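Local coordinates for protein short chain dehydrogenase (Mycobacterium smegmatis, PDB 3UCX) that probably catalyses an oxidation or reduction, as a tetrameric member of the short-chain dehydrogenase/reductase family built on a Rossmann fold, at residues A[87-92]-A[132-137]; A[30-35]-A[56-61]; A[118-123]-A[165-170]. All coordinates share one frame; numbering follows the deposited sequence.

Contact 1. Residues A[87-92]-A[132-137]; sequences GRVDVV and TPALEE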
loop_
_atom_site.group_PDB
_atom_site.type_symbol
_atom_site.label_atom_id
_atom_site.label_comp_id
_atom_site.label_asym_id
_atom_site.label_seq_id
_atom_site.Cartn_x
_atom_site.Cartn_y
_atom_site.Cartn_z
ATOM N N GLY A 87 -35.408 18.854 -1.991
ATOM C CA GLY A 87 -35.860 17.860 -2.977
ATOM C C GLY A 87 -34.755 17.115 -3.702
ATOM O O GLY A 87 -35.038 16.345 -4.620
ATOM N N ARG A 88 -33.496 17.336 -3.297
ATOM C CA ARG A 88 -32.359 16.665 -3.900
ATOM C C ARG A 88 -31.124 16.758 -3.015
ATOM O O ARG A 88 -31.020 17.650 -2.182
ATOM C CB ARG A 88 -32.006 17.291 -5.240
ATOM C CG ARG A 88 -31.474 18.724 -5.170
ATOM C CD ARG A 88 -31.490 19.324 -6.565
ATOM N NE ARG A 88 -30.896 18.316 -7.446
ATOM C CZ ARG A 88 -29.664 18.343 -7.931
ATOM N NH1 ARG A 88 -28.878 19.400 -7.717
ATOM N NH2 ARG A 88 -29.238 17.318 -8.687
ATOM N N VAL A 89 -30.187 15.848 -3.257
ATOM C CA VAL A 89 -28.851 15.868 -2.631
ATOM C C VAL A 89 -27.839 15.432 -3.680
ATOM O O VAL A 89 -27.978 14.363 -4.280
ATOM C CB VAL A 89 -28.759 14.916 -1.420
ATOM C CG1 VAL A 89 -27.325 14.862 -0.870
ATOM C CG2 VAL A 89 -29.727 15.332 -0.327
ATOM N N ASP A 90 -26.810 16.259 -3.883
ATOM C CA ASP A 90 -25.722 15.979 -4.827
ATOM C C ASP A 90 -24.457 15.432 -4.164
ATOM O O ASP A 90 -23.716 14.672 -4.785
ATOM C CB ASP A 90 -25.387 17.279 -5.557
ATOM C CG ASP A 90 -26.561 17.770 -6.351
ATOM O OD1 ASP A 90 -26.785 17.168 -7.418
ATOM O OD2 ASP A 90 -27.294 18.676 -5.868
ATOM N N VAL A 91 -24.228 15.819 -2.917
ATOM C CA VAL A 91 -23.010 15.496 -2.193
ATOM C C VAL A 91 -23.330 15.195 -0.741
ATOM O O VAL A 91 -24.065 15.930 -0.092
ATOM C CB VAL A 91 -21.980 16.679 -2.232
ATOM C CG1 VAL A 91 -20.703 16.324 -1.469
ATOM C CG2 VAL A 91 -21.667 17.057 -3.678
ATOM N N VAL A 92 -22.763 14.124 -0.210
ATOM C CA VAL A 92 -22.771 13.881 1.239
ATOM C C VAL A 92 -21.327 13.857 1.735
ATOM O O VAL A 92 -20.493 13.115 1.205
ATOM C CB VAL A 92 -23.474 12.562 1.581
ATOM C CG1 VAL A 92 -23.276 12.223 3.057
ATOM C CG2 VAL A 92 -24.980 12.629 1.227
ATOM N N THR A 132 -28.860 7.404 -0.003
ATOM C CA THR A 132 -28.608 6.659 -1.234
ATOM C C THR A 132 -29.682 6.929 -2.294
ATOM O O THR A 132 -29.335 7.152 -3.464
ATOM C CB THR A 132 -28.371 5.160 -0.986
ATOM O OG1 THR A 132 -27.100 4.975 -0.349
ATOM C CG2 THR A 132 -28.433 4.323 -2.295
ATOM N N PRO A 133 -30.979 6.958 -1.903
ATOM C CA PRO A 133 -31.963 7.236 -2.922
ATOM C C PRO A 133 -31.774 8.597 -3.613
ATOM O O PRO A 133 -31.878 8.700 -4.851
ATOM C CB PRO A 133 -33.291 7.152 -2.151
ATOM C CG PRO A 133 -33.019 6.151 -1.088
ATOM C CD PRO A 133 -31.609 6.459 -0.663
ATOM N N ALA A 134 -31.456 9.614 -2.827
ATOM C CA ALA A 134 -31.171 10.934 -3.367
ATOM C C ALA A 134 -29.936 10.929 -4.255
ATOM O O ALA A 134 -29.978 11.437 -5.364
ATOM C CB ALA A 134 -31.046 11.961 -2.250
ATOM N N LEU A 135 -28.856 10.315 -3.791
ATOM C CA LEU A 135 -27.619 10.230 -4.568
ATOM C C LEU A 135 -27.740 9.403 -5.831
ATOM O O LEU A 135 -27.051 9.700 -6.815
ATOM C CB LEU A 135 -26.492 9.686 -3.695
ATOM C CG LEU A 135 -26.082 10.620 -2.564
ATOM C CD1 LEU A 135 -25.190 9.851 -1.603
ATOM C CD2 LEU A 135 -25.399 11.878 -3.087
ATOM N N GLU A 136 -28.629 8.402 -5.842
ATOM C CA GLU A 136 -28.878 7.621 -7.059
ATOM C C GLU A 136 -29.436 8.526 -8.142
ATOM O O GLU A 136 -29.018 8.437 -9.301
ATOM C CB GLU A 136 -29.880 6.455 -6.873
ATOM C CG GLU A 136 -29.453 5.362 -5.939
ATOM C CD GLU A 136 -30.457 4.208 -5.851
ATOM O OE1 GLU A 136 -31.431 4.206 -6.599
ATOM O OE2 GLU A 136 -30.274 3.304 -5.017
ATOM N N GLU A 137 -30.370 9.393 -7.768
ATOM C CA GLU A 137 -31.036 10.251 -8.741
ATOM C C GLU A 137 -30.069 11.318 -9.275
ATOM O O GLU A 137 -30.096 11.668 -10.457
ATOM C CB GLU A 137 -32.271 10.941 -8.146
ATOM C CG GLU A 137 -32.962 11.861 -9.135
ATOM C CD GLU A 137 -34.161 12.614 -8.584
ATOM O OE1 GLU A 137 -34.502 12.484 -7.380
ATOM O OE2 GLU A 137 -34.763 13.367 -9.384
HETATM O O HOH W 1 -33.915 13.983 -5.418
HETATM O O HOH W 2 -31.162 14.017 -5.460
#
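Val89 and Val92 meet Ala134 and Leu135 where the run into strand 91-94 passes the short helix 132-138. The segment starts at Gly87, which has positive phi and is the first residue to leave helical angles after helix 72-85. A water lies between Gly87 O and Glu137 OE1 and may bridge them. Arg88 then turns its guanidinium back along its own segment to form a salt bridge with Asp90 OD2.

Val89 has the largest share on this side. Its CB lies 3.8 Å from Ala134 CB, and CG2, beside the backbone N, adds a second approach to the same methyl at 4.1 Å. CG1 turns instead toward Leu135 CD2. A second water accepts from Val89 N at 3.0 Å and lies 2.8 Å from Ala134 O, to which it can donate.

CB of Asp90 points away from the helix, and its carbonyl does the touching. Leu135 CD2 packs against the backbone, 3.7 Å from Asp90 O and 3.8 Å from Val89 O. Leu135 CD1 goes to Val92, meeting CG2 at 4.0 Å, with the two side chains at about a right angle. The leucine CG lies beside the backbone N (chi1 -67°), and CD1 and CD2 beyond it make the contacts.

Val89 O also receives Ser138 OG. Strand 91-94 of the parallel Rossmann-fold sheet is held between strands 13-17 and 141-145 by bonds to Val13, Val15 and Ala141, while Thr82 and Met83 of helix 72-85 and Phe131 flank the apolar side. Helix 132-138, which lies between helix 110-130 and strand 141-145 in the chain, packs at its entry.

Contact 2. Residues A[30-35]-A[56-61]; sequences RCAEQG and TDTGRR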
loop_
_atom_site.group_PDB
_atom_site.type_symbol
_atom_site.label_atom_id
_atom_site.label_comp_id
_atom_site.label_asym_id
_atom_site.label_seq_id
_atom_site.Cartn_x
_atom_site.Cartn_y
_atom_site.Cartn_z
ATOM N N ARG A 30 -16.876 27.290 2.352
ATOM C CA ARG A 30 -16.296 27.109 1.036
ATOM C C ARG A 30 -17.288 26.516 0.021
ATOM O O ARG A 30 -17.287 26.924 -1.120
ATOM C CB ARG A 30 -15.007 26.273 1.106
ATOM C CG ARG A 30 -13.845 27.009 1.787
ATOM C CD ARG A 30 -13.144 27.991 0.852
ATOM N NE ARG A 30 -12.638 27.330 -0.348
ATOM C CZ ARG A 30 -11.592 26.512 -0.366
ATOM N NH1 ARG A 30 -10.898 26.281 0.738
ATOM N NH2 ARG A 30 -11.229 25.934 -1.502
ATOM N N CYS A 31 -18.117 25.556 0.430
ATOM C CA CYS A 31 -19.108 24.966 -0.491
ATOM C C CYS A 31 -20.081 26.028 -0.978
ATOM O O CYS A 31 -20.375 26.098 -2.170
ATOM C CB CYS A 31 -19.874 23.829 0.175
ATOM S SG CYS A 31 -18.896 22.330 0.397
ATOM N N ALA A 32 -20.529 26.868 -0.050
ATOM C CA ALA A 32 -21.464 27.961 -0.351
ATOM C C ALA A 32 -20.839 28.971 -1.319
ATOM O O ALA A 32 -21.460 29.352 -2.291
ATOM C CB ALA A 32 -21.935 28.631 0.933
ATOM N N GLU A 33 -19.580 29.335 -1.086
ATOM C CA GLU A 33 -18.833 30.217 -1.996
ATOM C C GLU A 33 -18.748 29.650 -3.393
ATOM O O GLU A 33 -18.717 30.409 -4.348
ATOM C CB GLU A 33 -17.409 30.449 -1.494
ATOM C CG GLU A 33 -17.300 31.367 -0.289
ATOM C CD GLU A 33 -15.898 31.419 0.309
ATOM O OE1 GLU A 33 -14.972 30.750 -0.207
ATOM O OE2 GLU A 33 -15.727 32.112 1.328
ATOM N N GLN A 34 -18.714 28.317 -3.507
ATOM C CA GLN A 34 -18.692 27.626 -4.791
ATOM C C GLN A 34 -20.084 27.328 -5.366
ATOM O O GLN A 34 -20.216 26.592 -6.355
ATOM C CB GLN A 34 -17.865 26.336 -4.660
ATOM C CG GLN A 34 -16.406 26.606 -4.340
ATOM C CD GLN A 34 -15.746 27.417 -5.419
ATOM O OE1 GLN A 34 -15.949 27.146 -6.596
ATOM N NE2 GLN A 34 -14.993 28.457 -5.028
ATOM N N GLY A 35 -21.120 27.896 -4.754
ATOM C CA GLY A 35 -22.466 27.889 -5.319
ATOM C C GLY A 35 -23.422 26.853 -4.759
ATOM O O GLY A 35 -24.548 26.734 -5.256
ATOM N N THR A 56 -25.382 31.746 4.606
ATOM C CA THR A 56 -26.373 32.673 4.070
ATOM C C THR A 56 -25.753 34.036 3.721
ATOM O O THR A 56 -26.245 34.732 2.842
ATOM C CB THR A 56 -27.583 32.827 5.005
ATOM O OG1 THR A 56 -27.130 33.181 6.305
ATOM C CG2 THR A 56 -28.356 31.510 5.100
ATOM N N ASP A 57 -24.655 34.399 4.378
ATOM C CA ASP A 57 -23.893 35.590 3.973
ATOM C C ASP A 57 -23.386 35.525 2.528
ATOM O O ASP A 57 -23.267 36.563 1.876
ATOM C CB ASP A 57 -22.713 35.827 4.913
ATOM C CG ASP A 57 -23.138 36.386 6.259
ATOM O OD1 ASP A 57 -24.304 36.826 6.394
ATOM O OD2 ASP A 57 -22.298 36.377 7.182
ATOM N N THR A 58 -23.096 34.322 2.014
ATOM C CA THR A 58 -22.709 34.187 0.602
ATOM C C THR A 58 -23.908 34.321 -0.329
ATOM O O THR A 58 -23.737 34.407 -1.532
ATOM C CB THR A 58 -22.044 32.825 0.284
ATOM O OG1 THR A 58 -23.052 31.811 0.233
ATOM C CG2 THR A 58 -20.981 32.465 1.319
ATOM N N GLY A 59 -25.120 34.312 0.219
ATOM C CA GLY A 59 -26.327 34.400 -0.582
ATOM C C GLY A 59 -26.974 33.054 -0.844
ATOM O O GLY A 59 -28.011 32.985 -1.512
ATOM N N ARG A 60 -26.384 31.982 -0.311
ATOM C CA ARG A 60 -26.942 30.630 -0.477
ATOM C C ARG A 60 -27.824 30.262 0.708
ATOM O O ARG A 60 -27.971 31.037 1.648
ATOM C CB ARG A 60 -25.809 29.600 -0.617
ATOM C CG ARG A 60 -24.840 29.867 -1.749
ATOM C CD ARG A 60 -25.498 30.078 -3.093
ATOM N NE ARG A 60 -26.415 29.013 -3.492
ATOM C CZ ARG A 60 -26.841 28.816 -4.745
ATOM N NH1 ARG A 60 -26.437 29.609 -5.738
ATOM N NH2 ARG A 60 -27.674 27.809 -5.020
ATOM N N ARG A 61 -28.400 29.064 0.681
ATOM C CA ARG A 61 -29.271 28.625 1.757
ATOM C C ARG A 61 -28.620 27.569 2.630
ATOM O O ARG A 61 -27.785 26.772 2.168
ATOM C CB ARG A 61 -30.591 28.104 1.185
ATOM C CG ARG A 61 -31.481 29.221 0.650
ATOM C CD ARG A 61 -32.663 28.643 -0.100
ATOM N NE ARG A 61 -32.220 27.833 -1.239
ATOM C CZ ARG A 61 -32.968 26.931 -1.867
ATOM N NH1 ARG A 61 -34.223 26.703 -1.492
ATOM N NH2 ARG A 61 -32.457 26.249 -2.883
#
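Arg60, Ala32 and Thr58 have the largest buried areas where the C-terminal ends of helices 23-33 and 45-57 come together. Arg60 reaches over the end of the first helix. Its CG lies 3.5 Å from Ala32 O, bends at chi2 (-52°) and chi3 (-53°) turn CD and NE back, and the guanidinium presents one face to Gly35 O. Gly35 O stands over the centre of that face, 3.1 Å from CZ of Arg60. The same oxygen is 3.3 Å from Arg60 NH2, but the angles at the nitrogens are too poor for hydrogen bonding, so the evidence is for a carbonyl oxygen set over the face of the cation, a contact that is probably electrostatically favourable. The charge itself is met by Asp37 and Asp11, each in a salt bridge with NH2, which probably also fixes how the group is turned.

Ala32 offers its methyl to Thr58. Ala32 CB lies 3.4 Å from Thr58 OG1 and 4.0 Å from Thr58 CG2, so both branches of Thr58 face the methyl. The hydroxyl of Thr58 sits between the backbone N and the carbonyl carbon (chi1 76°), where it bonds to Val55 O, and Thr58 OG1 weakly accepts from Arg60 N at 3.4 Å. Thr58 CG2 also approaches the aliphatic part of Glu33, whose carboxylate pairs with Arg29.

Gly35 and Gly59 each close a Schellman motif with positive phi. Gly35 N donates to Ala32 O, and Gly59 N to Thr56 O.

The contact thus joins the C-terminal ends of two neighbouring helices in the Rossmann fold, just before strands 37-42 and 62-66, which are adjacent in the sheet. Arg61 binds the backbone of Leu38 there, and helix 232-243 flanks Arg30 and Cys31.

Contact 3. Residues A[118-123]-A[165-170]; sequences ELTVFG and SALLAM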
loop_
_atom_site.group_PDB
_atom_site.type_symbol
_atom_site.label_atom_id
_atom_site.label_comp_id
_atom_site.label_asym_id
_atom_site.label_seq_id
_atom_site.Cartn_x
_atom_site.Cartn_y
_atom_site.Cartn_z
ATOM N N GLU A 118 -19.086 3.254 16.443
ATOM C CA GLU A 118 -20.478 3.663 16.274
ATOM C C GLU A 118 -20.643 4.994 15.562
ATOM O O GLU A 118 -21.493 5.119 14.670
ATOM C CB GLU A 118 -21.214 3.678 17.610
ATOM C CG GLU A 118 -22.701 3.551 17.471
ATOM C CD GLU A 118 -23.180 2.219 16.893
ATOM O OE1 GLU A 118 -22.595 1.139 17.128
ATOM O OE2 GLU A 118 -24.209 2.251 16.191
ATOM N N LEU A 119 -19.831 5.983 15.938
ATOM C CA LEU A 119 -19.927 7.302 15.368
ATOM C C LEU A 119 -19.221 7.375 14.009
ATOM O O LEU A 119 -19.823 7.757 13.018
ATOM C CB LEU A 119 -19.338 8.338 16.325
ATOM C CG LEU A 119 -19.518 9.798 15.895
ATOM C CD1 LEU A 119 -20.986 10.110 15.629
ATOM C CD2 LEU A 119 -18.926 10.728 16.958
ATOM N N THR A 120 -17.957 6.972 13.982
ATOM C CA THR A 120 -17.081 7.131 12.820
ATOM C C THR A 120 -17.440 6.198 11.648
ATOM O O THR A 120 -17.308 6.572 10.471
ATOM C CB THR A 120 -15.630 6.867 13.242
ATOM O OG1 THR A 120 -15.223 7.909 14.131
ATOM C CG2 THR A 120 -14.659 6.791 12.038
ATOM N N VAL A 121 -17.868 4.993 11.973
ATOM C CA VAL A 121 -18.137 3.990 10.947
ATOM C C VAL A 121 -19.651 3.866 10.711
ATOM O O VAL A 121 -20.155 4.157 9.614
ATOM C CB VAL A 121 -17.533 2.625 11.309
ATOM C CG1 VAL A 121 -17.798 1.622 10.192
ATOM C CG2 VAL A 121 -16.024 2.743 11.591
ATOM N N PHE A 122 -20.373 3.426 11.723
ATOM C CA PHE A 122 -21.799 3.146 11.531
ATOM C C PHE A 122 -22.626 4.385 11.301
ATOM O O PHE A 122 -23.581 4.351 10.524
ATOM C CB PHE A 122 -22.361 2.272 12.644
ATOM C CG PHE A 122 -21.710 0.919 12.730
ATOM C CD1 PHE A 122 -21.469 0.161 11.594
ATOM C CD2 PHE A 122 -21.325 0.394 13.952
ATOM C CE1 PHE A 122 -20.844 -1.088 11.680
ATOM C CE2 PHE A 122 -20.718 -0.854 14.049
ATOM C CZ PHE A 122 -20.476 -1.603 12.919
ATOM N N GLY A 123 -22.249 5.487 11.952
ATOM C CA GLY A 123 -22.877 6.780 11.701
ATOM C C GLY A 123 -22.747 7.234 10.258
ATOM O O GLY A 123 -23.739 7.636 9.631
ATOM N N SER A 165 -9.586 3.115 10.032
ATOM C CA SER A 165 -9.265 2.036 9.106
ATOM C C SER A 165 -10.513 1.261 8.709
ATOM O O SER A 165 -10.689 0.918 7.545
ATOM C CB SER A 165 -8.239 1.105 9.715
ATOM O OG SER A 165 -6.994 1.810 9.843
ATOM N N ALA A 166 -11.373 0.986 9.670
ATOM C CA ALA A 166 -12.649 0.337 9.378
ATOM C C ALA A 166 -13.467 1.243 8.426
ATOM O O ALA A 166 -14.075 0.761 7.455
ATOM C CB ALA A 166 -13.429 0.045 10.672
ATOM N N LEU A 167 -13.447 2.557 8.678
ATOM C CA LEU A 167 -14.143 3.519 7.823
ATOM C C LEU A 167 -13.585 3.528 6.399
ATOM O O LEU A 167 -14.343 3.600 5.430
ATOM C CB LEU A 167 -14.100 4.920 8.430
ATOM C CG LEU A 167 -14.538 6.097 7.532
ATOM C CD1 LEU A 167 -16.018 6.027 7.120
ATOM C CD2 LEU A 167 -14.230 7.426 8.216
ATOM N N LEU A 168 -12.258 3.497 6.271
ATOM C CA LEU A 168 -11.598 3.493 4.957
ATOM C C LEU A 168 -11.979 2.237 4.164
ATOM O O LEU A 168 -12.351 2.306 2.974
ATOM C CB LEU A 168 -10.078 3.616 5.106
ATOM C CG LEU A 168 -9.260 3.666 3.807
ATOM C CD1 LEU A 168 -9.735 4.800 2.890
ATOM C CD2 LEU A 168 -7.751 3.716 4.103
ATOM N N ALA A 169 -11.938 1.101 4.846
ATOM C CA ALA A 169 -12.297 -0.171 4.233
ATOM C C ALA A 169 -13.772 -0.115 3.748
ATOM O O ALA A 169 -14.075 -0.434 2.602
ATOM C CB ALA A 169 -12.097 -1.308 5.221
ATOM N N MET A 170 -14.662 0.346 4.617
ATOM C CA MET A 170 -16.070 0.509 4.273
ATOM C C MET A 170 -16.265 1.454 3.082
ATOM O O MET A 170 -17.114 1.193 2.190
ATOM C CB MET A 170 -16.836 1.045 5.472
ATOM C CG MET A 170 -18.339 1.125 5.266
ATOM S SD MET A 170 -19.121 1.937 6.656
ATOM C CE MET A 170 -18.773 3.658 6.340
#
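Val121 packs against three residues of helix 165-170, and this is the tight part of the contact. Its CG2 comes 3.9 Å from Ala166 CB and lies equally near Leu167 N, against the helix backbone. CG1, anti to the backbone N (chi1 -178°), meets Met170 SD at 3.8 Å. The methionine bends at chi3 (78°), which brings CE to 3.6 Å from Val121 O. These residues are buried.

The other flank is less enclosed. Thr120, partly exposed, sets CG2 across the leucine at about a right angle, 3.9 Å from Leu167 CD2, while Thr120 O lies 3.6 Å from Leu167 CD1. Here a methyl and a carbonyl touch a single branched chain.

The two segment axes run almost parallel, 9° apart and 8.8 Å at closest approach, and 118-123 holds a wider pi-type turn with Gly123 N bonded to Glu118 O. Met162 of the third subunit packs on Val121 and its Phe105 on Met170, consistent with the four-helix bundle that helices 110-130 and 158-179 and their subunit mates form in tetrameric short-chain dehydrogenases.

How the contacts relate
Contacts 1 and 3 are largely buried and apolar, whereas contact 2 lies near the surface and is the most polar. Contact 1 sets a short helix against the loop entering a strand of the central sheet, with waters and carbonyls beside its methyl packing. Contact 2 joins two helix ends, where a guanidinium takes a carbonyl over its face and a threonine packs on an alanine methyl. Contact 3 pairs two helices whose segments run almost parallel and whose packing a neighbouring subunit completes. Contacts 1 and 3 interleave along the chain, helix 110-130 following strand 91-94 and preceding helix 132-138. Contacts 2 and 3 lie on opposite sides of the chain's centre, their centres about 29 Å apart.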